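Local coordinates for uncharacterized conserved protein (Geobacillus kaustophilus, PDB 2R5X) that is of unknown function but belongs to the YugN-like family of conserved proteins, at residues Tyr37-Tyr42 against Arg56-Ala61; Val15-Leu20 against Ala71-Leu76; Gly28-Ala33 against Asp43-Val48. The protein carries 1 engineered substitution. All blocks are in the same frame, centred on the assembly; numbering follows the deposited sequence. Where two conformers were deposited one is given.

All three contacts belong to one antiparallel sheet. Contact 1 pairs its two middle hairpin strands, contact 3 adds strand 30-32 to one flank, and contact 2 brings in strand 14-16 and the helix after it. The centres of contacts 1 and 2 lie about 9 Å apart, joined by the pairing of strand 51-61 with strand 71-84: Gln58 O lies 2.8 Å from Leu76 N, a probable hydrogen bond. Contacts 1 and 3, about 13 Å apart between centres, share strand 39-48 and a salt bridge from Arg56 NH2 to Asp43 OD2 at 2.7 Å. Contacts 2 and 3 are farthest apart, about 18 Å between centres, on opposite sides of the chain's centre.

Contact 1: Tyr37-Tyr42 against Arg56-Ala61; sequences YERVTY and RVQGYA
Tyr37-Tyr42 and Arg56-Ala61 are the open end of an antiparallel beta hairpin, the short strands running at 163° to each other. Its backbone ladder rests on two hydrogen-bonded pairs. In the first, Val40 N reaches Gly59 O at 2.7 Å and Gly59 N returns to Val40 O; in the second, Tyr42 N donates to Val57 O at 2.8 Å and Val57 N to Tyr42 O. A longer bond from Ala61 N to Glu38 O, 3.3 Å, continues the ladder just before strand 39-42. Between these rungs, CA-H groups point at carbonyls, as from Gln58 CA to Val40 O.

Polar side chains occupy the face of Arg39, Thr41 and Gln58. The extended Gln58 chain, with CG anti to the backbone N (chi1 -154°), lies alongside Thr41, and both amide ends are used. NE2 donates to Thr41 OG1 at 2.9 Å, with the hydroxyl oxygen close to the amide plane, while OE1 takes a bond from Arg39 NH1. An alanine in place of Gln58 would remove the amide oxygen and nitrogen and would probably loosen the Arg39 guanidinium and cost Thr41 OG1 an N-H donor.

Apolar packing serves the opposite face, where Val40 and Tyr42 pack on helix 17-26 and Val57 meets Phe29; Tyr42 OH bonds to Asp21. Beside the polar row, Thr41 CG2 sits over one face of the Arg56 guanidinium, 3.5 Å from its NE, and Arg56 also pairs with Asp43. The Arg39 bond is the least regular: NH1 lies 2.7 Å from Gln58 OE1, approaching from above the carbonyl plane, with the guanidinium turned 78° to the amide.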
loop_
_atom_site.group_PDB
_atom_site.type_symbol
_atom_site.label_atom_id
_atom_site.label_comp_id
_atom_site.label_asym_id
_atom_site.label_seq_id
_atom_site.Cartn_x
_atom_site.Cartn_y
_atom_site.Cartn_z
ATOM N N TYR A 37 -8.279 8.259 -11.026
ATOM C CA TYR A 37 -7.276 9.188 -11.560
ATOM C C TYR A 37 -6.675 10.136 -10.510
ATOM O O TYR A 37 -5.713 10.850 -10.793
ATOM C CB TYR A 37 -7.837 9.987 -12.740
ATOM C CG TYR A 37 -9.066 10.830 -12.450
ATOM C CD1 TYR A 37 -8.943 12.137 -11.981
ATOM C CD2 TYR A 37 -10.348 10.336 -12.690
ATOM C CE1 TYR A 37 -10.061 12.921 -11.726
ATOM C CE2 TYR A 37 -11.478 11.120 -12.441
ATOM C CZ TYR A 37 -11.319 12.416 -11.967
ATOM O OH TYR A 37 -12.407 13.206 -11.706
ATOM N N GLU A 38 -7.249 10.142 -9.311
ATOM C CA GLU A 38 -6.733 10.961 -8.212
ATOM C C GLU A 38 -5.725 10.216 -7.348
ATOM O O GLU A 38 -4.810 10.830 -6.787
ATOM C CB GLU A 38 -7.875 11.469 -7.335
ATOM C CG GLU A 38 -8.802 12.441 -8.042
ATOM C CD GLU A 38 -9.324 13.523 -7.116
ATOM O OE1 GLU A 38 -9.031 14.706 -7.385
ATOM O OE2 GLU A 38 -10.010 13.196 -6.121
ATOM N N ARG A 39 -5.898 8.895 -7.257
ATOM C CA ARG A 39 -5.120 8.050 -6.353
ATOM C C ARG A 39 -4.353 6.942 -7.059
ATOM O O ARG A 39 -4.806 6.413 -8.074
ATOM C CB ARG A 39 -6.036 7.416 -5.299
ATOM C CG ARG A 39 -6.759 8.408 -4.398
ATOM C CD ARG A 39 -7.486 7.701 -3.277
ATOM N NE ARG A 39 -8.057 8.637 -2.308
ATOM C CZ ARG A 39 -8.549 8.287 -1.120
ATOM N NH1 ARG A 39 -8.542 7.017 -0.727
ATOM N NH2 ARG A 39 -9.045 9.215 -0.314
ATOM N N VAL A 40 -3.192 6.589 -6.509
ATOM C CA VAL A 40 -2.512 5.344 -6.881
ATOM C C VAL A 40 -2.685 4.340 -5.748
ATOM O O VAL A 40 -2.590 4.698 -4.577
ATOM C CB VAL A 40 -1.001 5.530 -7.245
ATOM C CG1 VAL A 40 -0.854 6.356 -8.515
ATOM C CG2 VAL A 40 -0.195 6.144 -6.089
ATOM N N THR A 41 -2.934 3.086 -6.112
ATOM C CA THR A 41 -3.269 2.040 -5.162
ATOM C C THR A 41 -2.447 0.789 -5.453
ATOM O O THR A 41 -2.290 0.397 -6.612
ATOM C CB THR A 41 -4.769 1.691 -5.256
ATOM O OG1 THR A 41 -5.545 2.889 -5.123
ATOM C CG2 THR A 41 -5.171 0.729 -4.170
ATOM N N TYR A 42 -1.925 0.168 -4.395
ATOM C CA TYR A 42 -1.137 -1.054 -4.522
ATOM C C TYR A 42 -1.653 -2.098 -3.557
ATOM O O TYR A 42 -1.841 -1.811 -2.379
ATOM C CB TYR A 42 0.329 -0.790 -4.199
ATOM C CG TYR A 42 0.950 0.343 -4.962
ATOM C CD1 TYR A 42 1.620 0.115 -6.161
ATOM C CD2 TYR A 42 0.878 1.651 -4.479
ATOM C CE1 TYR A 42 2.217 1.163 -6.850
ATOM C CE2 TYR A 42 1.443 2.703 -5.171
ATOM C CZ TYR A 42 2.115 2.453 -6.350
ATOM O OH TYR A 42 2.685 3.504 -7.021
ATOM N N ARG A 56 -3.441 -2.988 1.445
ATOM C CA ARG A 56 -3.611 -1.904 0.485
ATOM C C ARG A 56 -2.859 -0.649 0.896
ATOM O O ARG A 56 -3.096 -0.102 1.973
ATOM C CB ARG A 56 -5.103 -1.596 0.297
ATOM C CG ARG A 56 -5.397 -0.398 -0.603
ATOM C CD ARG A 56 -6.817 -0.452 -1.176
ATOM N NE ARG A 56 -6.977 -1.524 -2.161
ATOM C CZ ARG A 56 -7.994 -1.629 -3.013
ATOM N NH1 ARG A 56 -8.962 -0.722 -3.027
ATOM N NH2 ARG A 56 -8.041 -2.640 -3.865
ATOM N N VAL A 57 -1.956 -0.204 0.024
ATOM C CA VAL A 57 -1.237 1.063 0.199
ATOM C C VAL A 57 -1.705 2.024 -0.895
ATOM O O VAL A 57 -1.752 1.669 -2.068
ATOM C CB VAL A 57 0.297 0.870 0.164
ATOM C CG1 VAL A 57 1.042 2.205 0.254
ATOM C CG2 VAL A 57 0.733 -0.052 1.303
ATOM N N GLN A 58 -2.063 3.234 -0.488
ATOM C CA GLN A 58 -2.681 4.188 -1.382
ATOM C C GLN A 58 -2.068 5.557 -1.161
ATOM O O GLN A 58 -1.670 5.902 -0.044
ATOM C CB GLN A 58 -4.180 4.233 -1.108
ATOM C CG GLN A 58 -5.021 4.662 -2.281
ATOM C CD GLN A 58 -6.497 4.467 -2.027
ATOM O OE1 GLN A 58 -7.006 4.833 -0.971
ATOM N NE2 GLN A 58 -7.199 3.896 -3.003
ATOM N N GLY A 59 -1.996 6.331 -2.236
ATOM C CA GLY A 59 -1.525 7.701 -2.178
ATOM C C GLY A 59 -2.213 8.556 -3.227
ATOM O O GLY A 59 -2.679 8.039 -4.238
ATOM N N TYR A 60 -2.290 9.860 -2.986
ATOM C CA TYR A 60 -2.799 10.777 -4.005
ATOM C C TYR A 60 -1.669 11.556 -4.671
ATOM O O TYR A 60 -0.594 11.744 -4.079
ATOM C CB TYR A 60 -3.855 11.723 -3.427
ATOM C CG TYR A 60 -3.404 12.580 -2.253
ATOM C CD1 TYR A 60 -3.720 12.221 -0.946
ATOM C CD2 TYR A 60 -2.690 13.765 -2.453
ATOM C CE1 TYR A 60 -3.319 13.009 0.136
ATOM C CE2 TYR A 60 -2.282 14.556 -1.385
ATOM C CZ TYR A 60 -2.607 14.175 -0.091
ATOM O OH TYR A 60 -2.210 14.958 0.970
ATOM N N ALA A 61 -1.917 12.017 -5.894
ATOM C CA ALA A 61 -0.959 12.862 -6.593
ATOM C C ALA A 61 -1.101 14.315 -6.135
ATOM O O ALA A 61 -2.014 15.020 -6.562
ATOM C CB ALA A 61 -1.136 12.738 -8.101
#

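Contact 2: Val15-Leu20 against Ala71-Leu76; sequences VELSRL and ALIKLL
The flat groups that meet here are peptide units, since neither segment brings an aromatic ring to the contact, and they meet in plane: each of three backbone N-H groups reaches its acceptor in the plane of the carbonyl. Val15 and Ile73 form a hydrogen-bonded antiparallel pair, with Ile73 N to Val15 O at 2.7 Å and Val15 N to Ile73 O at 3.0 Å. Two residues on, past the non-hydrogen-bonded pair Glu16-Leu72, Leu17 N gives its hydrogen to Ala71 O at 2.8 Å; Ala71 O accepts this hydrogen bond and a weaker CA-H contact from Glu16. Against the Val15 carbonyl lies Leu72 CD1, 3.8 Å from the carbonyl carbon. The carboxylate of Glu16 turns to other partners: OE2 has a weak bond from Ser18 OG and a long, weak ion pair with Arg69.

Beyond the ladder the contact is purely apolar. Leu17 places CG anti to the backbone N (chi1 178°) and crosses Ile73 obliquely, its CB 3.9 Å from Ile73 CG1 and also against Ala71 CB. A turn later, Leu20 CD2 touches two residues of the strand: it meets Ile73 CG2 at 3.8 Å, the two chains crossing at about a right angle, and it faces Leu75 CD2 tip to tip. Val15 and Leu75 also touch Leu116 of helix 99-117, while Leu17 and Leu20 lean on Tyr42, so this buried patch connects both helices to the sheet.

Glu16 is the N-cap residue, with its O accepting from Leu20 N. Strand 14-16 thus passes directly into helix 17-26, and the first turn of that helix folds over the neighbouring strand: a strand-to-helix junction packed on an antiparallel sheet.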
loop_
_atom_site.group_PDB
_atom_site.type_symbol
_atom_site.label_atom_id
_atom_site.label_comp_id
_atom_site.label_asym_id
_atom_site.label_seq_id
_atom_site.Cartn_x
_atom_site.Cartn_y
_atom_site.Cartn_z
ATOM N N VAL A 15 6.746 11.184 -1.987
ATOM C CA VAL A 15 7.679 10.430 -2.826
ATOM C C VAL A 15 7.281 10.511 -4.308
ATOM O O VAL A 15 6.094 10.586 -4.634
ATOM C CB VAL A 15 7.823 8.937 -2.320
ATOM C CG1 VAL A 15 6.479 8.196 -2.346
ATOM C CG2 VAL A 15 8.897 8.165 -3.091
ATOM N N GLU A 16 8.276 10.528 -5.193
ATOM C CA GLU A 16 8.039 10.455 -6.633
ATOM C C GLU A 16 7.462 9.090 -7.011
ATOM O O GLU A 16 7.911 8.065 -6.492
ATOM C CB GLU A 16 9.328 10.733 -7.413
ATOM C CG GLU A 16 9.105 10.959 -8.911
ATOM C CD GLU A 16 10.352 11.414 -9.645
ATOM O OE1 GLU A 16 11.200 12.085 -9.022
ATOM O OE2 GLU A 16 10.475 11.105 -10.852
ATOM N N LEU A 17 6.472 9.098 -7.908
ATOM C CA LEU A 17 5.707 7.903 -8.286
ATOM C C LEU A 17 6.555 6.758 -8.858
ATOM O O LEU A 17 6.356 5.598 -8.485
ATOM C CB LEU A 17 4.568 8.270 -9.252
ATOM C CG LEU A 17 3.658 7.168 -9.824
ATOM C CD1 LEU A 17 2.986 6.355 -8.730
ATOM C CD2 LEU A 17 2.610 7.762 -10.739
ATOM N N SER A 18 7.492 7.087 -9.747
ATOM C CA SER A 18 8.385 6.088 -10.345
ATOM C C SER A 18 9.197 5.350 -9.279
ATOM O O SER A 18 9.406 4.137 -9.368
ATOM C CB SER A 18 9.322 6.749 -11.354
ATOM O OG SER A 18 10.084 7.768 -10.733
ATOM N N ARG A 19 9.629 6.092 -8.266
ATOM C CA ARG A 19 10.376 5.532 -7.148
ATOM C C ARG A 19 9.474 4.697 -6.240
ATOM O O ARG A 19 9.902 3.664 -5.719
ATOM C CB ARG A 19 11.069 6.646 -6.363
ATOM C CG ARG A 19 11.956 7.535 -7.229
ATOM C CD ARG A 19 12.904 8.378 -6.398
ATOM N NE ARG A 19 13.707 9.261 -7.240
ATOM C CZ ARG A 19 14.765 9.953 -6.824
ATOM N NH1 ARG A 19 15.172 9.874 -5.562
ATOM N NH2 ARG A 19 15.421 10.727 -7.676
ATOM N N LEU A 20 8.225 5.136 -6.077
ATOM C CA LEU A 20 7.228 4.382 -5.314
ATOM C C LEU A 20 6.897 3.054 -5.999
ATOM O O LEU A 20 6.916 2.000 -5.349
ATOM C CB LEU A 20 5.954 5.214 -5.084
ATOM C CG LEU A 20 4.839 4.542 -4.260
ATOM C CD1 LEU A 20 5.328 4.167 -2.861
ATOM C CD2 LEU A 20 3.614 5.438 -4.181
ATOM N N ALA A 71 5.178 12.172 -10.802
ATOM C CA ALA A 71 4.087 12.669 -9.984
ATOM C C ALA A 71 4.594 12.596 -8.558
ATOM O O ALA A 71 5.376 11.707 -8.228
ATOM C CB ALA A 71 2.852 11.814 -10.156
ATOM N N LEU A 72 4.197 13.545 -7.721
ATOM C CA LEU A 72 4.555 13.476 -6.312
ATOM C C LEU A 72 3.385 12.866 -5.549
ATOM O O LEU A 72 2.254 13.350 -5.639
ATOM C CB LEU A 72 4.948 14.851 -5.757
ATOM C CG LEU A 72 5.721 14.878 -4.433
ATOM C CD1 LEU A 72 7.128 14.304 -4.588
ATOM C CD2 LEU A 72 5.786 16.294 -3.876
ATOM N N ILE A 73 3.668 11.791 -4.817
ATOM C CA ILE A 73 2.638 11.009 -4.136
ATOM C C ILE A 73 2.692 11.212 -2.618
ATOM O O ILE A 73 3.739 11.046 -1.991
ATOM C CB ILE A 73 2.730 9.488 -4.515
ATOM C CG1 ILE A 73 2.697 9.283 -6.042
ATOM C CG2 ILE A 73 1.637 8.650 -3.827
ATOM C CD1 ILE A 73 1.462 9.863 -6.773
ATOM N N LYS A 74 1.563 11.601 -2.038
ATOM C CA LYS A 74 1.427 11.629 -0.584
ATOM C C LYS A 74 0.622 10.392 -0.146
ATOM O O LYS A 74 -0.547 10.245 -0.504
ATOM C CB LYS A 74 0.777 12.947 -0.127
ATOM C CG LYS A 74 0.807 13.221 1.383
ATOM C CD LYS A 74 -0.322 12.505 2.127
ATOM C CE LYS A 74 -0.339 12.795 3.605
ATOM N NZ LYS A 74 -1.197 11.805 4.313
ATOM N N LEU A 75 1.255 9.520 0.635
ATOM C CA LEU A 75 0.647 8.256 1.056
ATOM C C LEU A 75 -0.369 8.426 2.179
ATOM O O LEU A 75 -0.198 9.248 3.082
ATOM C CB LEU A 75 1.716 7.249 1.484
ATOM C CG LEU A 75 2.777 6.768 0.486
ATOM C CD1 LEU A 75 3.792 5.928 1.218
ATOM C CD2 LEU A 75 2.179 5.961 -0.650
ATOM N N LEU A 76 -1.427 7.626 2.104
ATOM C CA LEU A 76 -2.494 7.615 3.095
ATOM C C LEU A 76 -2.287 6.445 4.056
ATOM O O LEU A 76 -1.345 5.677 3.902
ATOM C CB LEU A 76 -3.847 7.511 2.388
ATOM C CG LEU A 76 -4.161 8.616 1.365
ATOM C CD1 LEU A 76 -5.281 8.180 0.436
ATOM C CD2 LEU A 76 -4.521 9.942 2.047
#

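Contact 3: Gly28-Ala33 against Asp43-Val48; sequences GFVRAA and DRKYVV
A single hydrogen-bonded antiparallel pair joins the two backbones, with Asp43 N to Val30 O at 2.8 Å, nearly along the C=O axis, and Val30 N to Asp43 O at 2.9 Å, from above the carbonyl plane, before the short strands diverge with 107° between their directions.

The Phe29 ring packs on the backbone and side-chain root of the other strand. Arg44 CB stands over one face, 4.0 Å from the ring centroid in a CH-pi contact, while Asp43 N lies at the ring edge in plane. Phe29 CD1 comes within 3.6 Å of Arg44 N, and Phe29 CA directs its hydrogen at Asp43 O. The ring also touches Tyr42, Val57 and Val108 of helix 99-117. Arg44 is extended from CG to NE, with CG anti to the backbone N (chi1 -174°), and passes Gly28 with CG 3.4 Å from Gly28 O; its guanidinium plane is turned almost perpendicular to the ring, and NH1 makes a weak hydrogen bond to Leu27 O. Gly28 has a positive phi of 90°, where a beta carbon would jam against the preceding carbonyl oxygen and also press on Arg44 NH1.

Past the pair along strand 30-32, Ala32 CB rests against the Asp43 carboxylate, 3.4 Å from OD2, the oxygen that also pairs with Arg56. Separately, Val30 CG2 is crossed by the bent end of Lys45, whose NZ is 4.1 Å away.

Gly28 is the C-prime residue of a Schellman motif, in which Phe29 N bonds back to Met24 O. The contact thus unites the glycine-terminated end of helix 17-26 with the beta hairpin of strands 30-32 and 39-48 that follows it.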
loop_
_atom_site.group_PDB
_atom_site.type_symbol
_atom_site.label_atom_id
_atom_site.label_comp_id
_atom_site.label_asym_id
_atom_site.label_seq_id
_atom_site.Cartn_x
_atom_site.Cartn_y
_atom_site.Cartn_z
ATOM N N GLY A 28 6.239 -7.020 -3.422
ATOM C CA GLY A 28 5.138 -7.944 -3.696
ATOM C C GLY A 28 3.781 -7.318 -3.982
ATOM O O GLY A 28 2.775 -8.024 -4.029
ATOM N N PHE A 29 3.751 -6.004 -4.188
ATOM C CA PHE A 29 2.499 -5.297 -4.473
ATOM C C PHE A 29 2.255 -5.243 -5.974
ATOM O O PHE A 29 3.199 -5.147 -6.759
ATOM C CB PHE A 29 2.529 -3.861 -3.930
ATOM C CG PHE A 29 2.496 -3.761 -2.431
ATOM C CD1 PHE A 29 1.306 -3.462 -1.765
ATOM C CD2 PHE A 29 3.657 -3.931 -1.684
ATOM C CE1 PHE A 29 1.270 -3.364 -0.385
ATOM C CE2 PHE A 29 3.635 -3.830 -0.301
ATOM C CZ PHE A 29 2.446 -3.547 0.356
ATOM N N VAL A 30 0.987 -5.309 -6.371
ATOM C CA VAL A 30 0.595 -5.005 -7.751
ATOM C C VAL A 30 -0.331 -3.781 -7.744
ATOM O O VAL A 30 -0.982 -3.509 -6.728
ATOM C CB VAL A 30 -0.082 -6.213 -8.461
ATOM C CG1 VAL A 30 0.870 -7.407 -8.516
ATOM C CG2 VAL A 30 -1.405 -6.598 -7.789
ATOM N N ARG A 31 -0.399 -3.036 -8.822
ATOM C CA ARG A 31 -1.301 -1.913 -8.908
ATOM C C ARG A 31 -2.729 -2.347 -8.856
ATOM O O ARG A 31 -3.064 -3.337 -9.402
ATOM C CB ARG A 31 -1.116 -1.188 -10.200
ATOM C CG ARG A 31 -0.076 -0.170 -10.181
ATOM C CD ARG A 31 -0.446 1.065 -9.425
ATOM N NE ARG A 31 0.554 1.995 -9.813
ATOM C CZ ARG A 31 0.333 3.023 -10.583
ATOM N NH1 ARG A 31 1.327 3.783 -10.943
ATOM N NH2 ARG A 31 -0.887 3.304 -10.930
ATOM N N ALA A 32 -3.550 -1.578 -8.199
ATOM C CA ALA A 32 -4.962 -1.898 -8.079
ATOM C C ALA A 32 -5.780 -0.639 -8.295
ATOM O O ALA A 32 -5.217 0.453 -8.408
ATOM C CB ALA A 32 -5.254 -2.504 -6.712
ATOM N N ALA A 33 -7.105 -0.806 -8.362
ATOM C CA ALA A 33 -8.074 0.298 -8.505
ATOM C C ALA A 33 -7.630 1.347 -9.513
ATOM O O ALA A 33 -7.632 2.545 -9.225
ATOM C CB ALA A 33 -8.373 0.935 -7.157
ATOM N N ASP A 43 -1.875 -3.310 -4.055
ATOM C CA ASP A 43 -2.385 -4.397 -3.220
ATOM C C ASP A 43 -1.379 -5.527 -3.143
ATOM O O ASP A 43 -0.786 -5.896 -4.154
ATOM C CB ASP A 43 -3.685 -4.967 -3.792
ATOM C CG ASP A 43 -4.892 -4.112 -3.491
ATOM O OD1 ASP A 43 -4.766 -3.106 -2.764
ATOM O OD2 ASP A 43 -5.984 -4.460 -3.993
ATOM N N ARG A 44 -1.190 -6.071 -1.947
ATOM C CA ARG A 44 -0.490 -7.341 -1.798
ATOM C C ARG A 44 -1.469 -8.350 -1.236
ATOM O O ARG A 44 -2.022 -8.158 -0.148
ATOM C CB ARG A 44 0.738 -7.225 -0.901
ATOM C CG ARG A 44 1.537 -8.514 -0.861
ATOM C CD ARG A 44 2.743 -8.401 0.023
ATOM N NE ARG A 44 3.279 -9.725 0.325
ATOM C CZ ARG A 44 4.547 -9.973 0.630
ATOM N NH1 ARG A 44 5.431 -8.990 0.666
ATOM N NH2 ARG A 44 4.932 -11.213 0.894
ATOM N N LYS A 45 -1.685 -9.415 -1.995
ATOM C CA LYS A 45 -2.721 -10.392 -1.689
ATOM C C LYS A 45 -2.189 -11.545 -0.861
ATOM O O LYS A 45 -1.099 -12.066 -1.113
ATOM C CB LYS A 45 -3.348 -10.928 -2.977
ATOM C CG LYS A 45 -4.138 -9.901 -3.766
ATOM C CD LYS A 45 -4.337 -10.362 -5.208
ATOM C CE LYS A 45 -5.300 -9.457 -5.972
ATOM N NZ LYS A 45 -4.833 -8.041 -6.107
ATOM N N TYR A 46 -2.982 -11.931 0.130
ATOM C CA TYR A 46 -2.723 -13.095 0.945
ATOM C C TYR A 46 -3.947 -13.973 0.785
ATOM O O TYR A 46 -4.970 -13.744 1.436
ATOM C CB TYR A 46 -2.554 -12.703 2.416
ATOM C CG TYR A 46 -1.324 -11.865 2.710
ATOM C CD1 TYR A 46 -0.141 -12.460 3.160
ATOM C CD2 TYR A 46 -1.347 -10.480 2.551
ATOM C CE1 TYR A 46 0.990 -11.692 3.429
ATOM C CE2 TYR A 46 -0.225 -9.705 2.809
ATOM C CZ TYR A 46 0.936 -10.313 3.254
ATOM O OH TYR A 46 2.037 -9.533 3.512
ATOM N N VAL A 47 -3.857 -14.956 -0.106
ATOM C CA VAL A 47 -4.975 -15.875 -0.309
ATOM C C VAL A 47 -4.963 -16.984 0.737
ATOM O O VAL A 47 -3.906 -17.502 1.110
ATOM C CB VAL A 47 -5.067 -16.434 -1.765
ATOM C CG1 VAL A 47 -5.228 -15.293 -2.758
ATOM C CG2 VAL A 47 -3.858 -17.306 -2.127
ATOM N N VAL A 48 -6.150 -17.313 1.230
ATOM C CA VAL A 48 -6.319 -18.313 2.280
ATOM C C VAL A 48 -7.538 -19.151 1.925
ATOM O O VAL A 48 -8.171 -18.905 0.899
ATOM C CB VAL A 48 -6.526 -17.662 3.675
ATOM C CG1 VAL A 48 -5.228 -17.058 4.207
ATOM C CG2 VAL A 48 -7.636 -16.622 3.624
#